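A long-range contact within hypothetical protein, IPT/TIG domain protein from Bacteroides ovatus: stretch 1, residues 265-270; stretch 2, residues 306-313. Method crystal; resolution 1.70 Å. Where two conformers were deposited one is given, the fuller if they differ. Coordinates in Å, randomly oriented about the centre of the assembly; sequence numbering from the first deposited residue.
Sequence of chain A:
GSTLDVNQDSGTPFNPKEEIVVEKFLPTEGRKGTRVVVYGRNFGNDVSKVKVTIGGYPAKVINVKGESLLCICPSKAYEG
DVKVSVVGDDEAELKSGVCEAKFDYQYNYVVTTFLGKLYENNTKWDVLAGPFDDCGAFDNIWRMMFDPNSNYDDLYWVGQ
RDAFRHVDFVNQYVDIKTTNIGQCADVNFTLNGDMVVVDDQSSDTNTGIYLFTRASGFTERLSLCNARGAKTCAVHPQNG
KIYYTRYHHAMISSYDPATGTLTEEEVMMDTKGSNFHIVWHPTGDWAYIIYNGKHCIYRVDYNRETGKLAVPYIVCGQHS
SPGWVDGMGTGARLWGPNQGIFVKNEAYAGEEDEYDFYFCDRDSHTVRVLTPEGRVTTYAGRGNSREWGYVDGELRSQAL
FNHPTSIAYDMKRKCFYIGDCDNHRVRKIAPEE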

# COMPACT_ATOMS: atom_id res chain seq x y z
N GLU A 265 3.20 -18.85 26.45
CA GLU A 265 1.85 -18.34 26.57
C GLU A 265 1.87 -16.87 27.01
O GLU A 265 1.76 -16.57 28.20
N GLU A 266 2.04 -15.95 26.05
CA GLU A 266 1.86 -14.52 26.34
C GLU A 266 0.42 -14.30 26.78
O GLU A 266 0.17 -13.60 27.75
N VAL A 267 -0.53 -14.91 26.05
CA VAL A 267 -1.94 -14.90 26.45
C VAL A 267 -2.66 -16.03 25.76
O VAL A 267 -2.28 -16.44 24.67
N MSE A 268 -3.71 -16.55 26.39
CA MSE A 268 -4.57 -17.55 25.73
C MSE A 268 -5.40 -16.88 24.65
O MSE A 268 -5.78 -15.71 24.76
N MSE A 269 -5.72 -17.65 23.62
CA MSE A 269 -6.67 -17.24 22.59
C MSE A 269 -7.86 -18.19 22.64
O MSE A 269 -7.79 -19.29 23.20
N ASP A 270 -8.96 -17.76 22.05
CA ASP A 270 -10.18 -18.54 22.09
C ASP A 270 -10.30 -19.54 20.93
O ASP A 270 -11.26 -20.30 20.86
N THR A 306 3.67 -3.80 32.74
CA THR A 306 3.88 -5.21 33.03
C THR A 306 4.51 -5.94 31.86
O THR A 306 5.07 -7.03 32.02
N GLY A 307 4.37 -5.38 30.66
CA GLY A 307 4.85 -6.03 29.45
C GLY A 307 3.95 -7.18 29.01
O GLY A 307 4.34 -7.98 28.18
N LYS A 308 2.77 -7.29 29.59
CA LYS A 308 1.87 -8.40 29.32
C LYS A 308 0.73 -8.05 28.40
O LYS A 308 0.29 -6.89 28.34
N LEU A 309 0.25 -9.07 27.69
CA LEU A 309 -0.93 -8.96 26.84
C LEU A 309 -2.23 -9.19 27.61
O LEU A 309 -2.31 -10.05 28.47
N ALA A 310 -3.25 -8.41 27.27
CA ALA A 310 -4.58 -8.61 27.82
C ALA A 310 -5.35 -9.66 27.02
O ALA A 310 -4.94 -10.08 25.92
N VAL A 311 -6.49 -10.06 27.57
CA VAL A 311 -7.39 -10.99 26.89
C VAL A 311 -7.80 -10.34 25.56
O VAL A 311 -8.29 -9.20 25.56
N PRO A 312 -7.59 -11.05 24.44
CA PRO A 312 -8.05 -10.48 23.15
C PRO A 312 -9.55 -10.38 23.08
O PRO A 312 -10.26 -11.22 23.66
N TYR A 313 -10.03 -9.38 22.36
CA TYR A 313 -11.47 -9.22 22.15
C TYR A 313 -11.79 -8.93 20.70
O TYR A 313 -11.00 -8.29 20.02

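The two stretches run nearly parallel, their end-to-end directions 2° apart, and bury 289 Å² between them. No direct hydrogen bond crosses the contact.

Val 267 is the main bump. Its CA-to-CB bond points toward stretch 2, and chi1 is p. Val 267 CG2 fits against the backbone from Leu 309 to Val 311 and the ring of Pro 312. Val 267 CG2 lies 3.5 Å from Ala 310 O, 4.0 Å from Leu 309 O, 4.2 Å from Val 311 CA and 4.1 Å from Pro 312 CD. The CA-to-CB bond of Ala 310 points away; its carbonyl O, not its CB, meets the valine.

Leu 309 answers from the other side. Its CA-to-CB bond also points toward stretch 1, in the m, t rotamer. Leu 309 CB meets Val 267 CB at 4.0 Å, and Leu 309 CD1 reaches Glu 266 CB at 3.7 Å. The leucine therefore packs on both the valine and the aliphatic base of the glutamate.

Pro 312 is the third inward group. Pro 312 CD lies 3.6 Å from Met 268 O and also touches the valine. Pro 312 CG lies 4.5 Å from CG of Met 269, a selenomethionine with rotamer m, t, p. Met 268, also selenomethionine, contributes its backbone here; the end of its side chain leads away.

Glu 266 is m, m, which brings its carboxylate near the start of stretch 2. Water 1 donates to Glu 266 O and Glu 266 OE1, both at 2.7 Å, and accepts from Leu 309 N at 2.9 Å. It thus spans Glu 266 O and Leu 309 N, which are 4.5 Å apart. Water 2 links Glu 266 O (2.8 Å) to Leu 309 O (2.7 Å), two carbonyl oxygens with no proton to share. Water 3 donates to Glu 266 OE1 at 2.9 Å and makes a weak bond to Gly 307 O at 3.5 Å, so both oxygens act as acceptors.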

# COMPACT_ATOMS: atom_id res chain seq x y z
CB GLU A 265 1.09 -19.19 27.58
CG GLU A 265 -0.41 -18.96 27.58
CD GLU A 265 -1.11 -19.81 28.62
OE1 GLU A 265 -1.01 -21.05 28.54
OE2 GLU A 265 -1.77 -19.25 29.50
CB GLU A 266 2.20 -13.63 25.14
CG GLU A 266 3.69 -13.57 24.80
CD GLU A 266 4.46 -12.59 25.65
OE1 GLU A 266 3.85 -11.92 26.52
OE2 GLU A 266 5.71 -12.47 25.46
CB VAL A 267 -2.60 -13.52 26.10
CG1 VAL A 267 -2.81 -13.36 24.60
CG2 VAL A 267 -3.90 -13.32 26.89
CB MSE A 268 -5.52 -18.22 26.73
CG MSE A 268 -4.84 -19.07 27.78
SE MSE A 268 -3.80 -20.52 27.03
CE MSE A 268 -5.08 -21.48 25.91
CB MSE A 269 -6.02 -17.25 21.20
CG MSE A 269 -5.14 -16.05 20.92
SE MSE A 269 -4.33 -16.13 19.14
CE MSE A 269 -6.00 -16.09 18.13
CB ASP A 270 -11.41 -17.61 22.16
CG ASP A 270 -11.62 -16.79 20.89
OD1 ASP A 270 -10.91 -16.96 19.87
OD2 ASP A 270 -12.53 -15.95 20.92
CB THR A 306 2.57 -5.95 33.40
OG1 THR A 306 1.71 -5.97 32.27
CG2 THR A 306 1.87 -5.29 34.62
CB LYS A 308 1.32 -8.97 30.63
CG LYS A 308 2.42 -9.63 31.47
CD LYS A 308 1.86 -10.44 32.62
CE LYS A 308 2.98 -11.12 33.38
NZ LYS A 308 2.50 -11.73 34.66
CB LEU A 309 -0.85 -9.97 25.68
CG LEU A 309 0.37 -9.92 24.76
CD1 LEU A 309 0.25 -10.91 23.60
CD2 LEU A 309 0.53 -8.51 24.20
CB ALA A 310 -5.34 -7.29 27.85
CB VAL A 311 -8.63 -11.30 27.74
CG1 VAL A 311 -9.64 -12.08 26.92
CG2 VAL A 311 -8.23 -12.08 29.00
CB PRO A 312 -7.58 -11.48 22.11
CG PRO A 312 -6.43 -12.18 22.78
CD PRO A 312 -6.84 -12.29 24.22
CB TYR A 313 -12.05 -8.12 23.06
CG TYR A 313 -11.45 -6.75 22.87
CD1 TYR A 313 -11.96 -5.87 21.92
CD2 TYR A 313 -10.39 -6.32 23.66
CE1 TYR A 313 -11.42 -4.63 21.74
CE2 TYR A 313 -9.85 -5.05 23.50
CZ TYR A 313 -10.37 -4.22 22.54
OH TYR A 313 -9.89 -2.93 22.37
O HOH W 1 1.76 -11.52 28.25
O HOH W 2 -1.34 -12.25 29.71
O HOH W 3 5.65 -11.16 28.72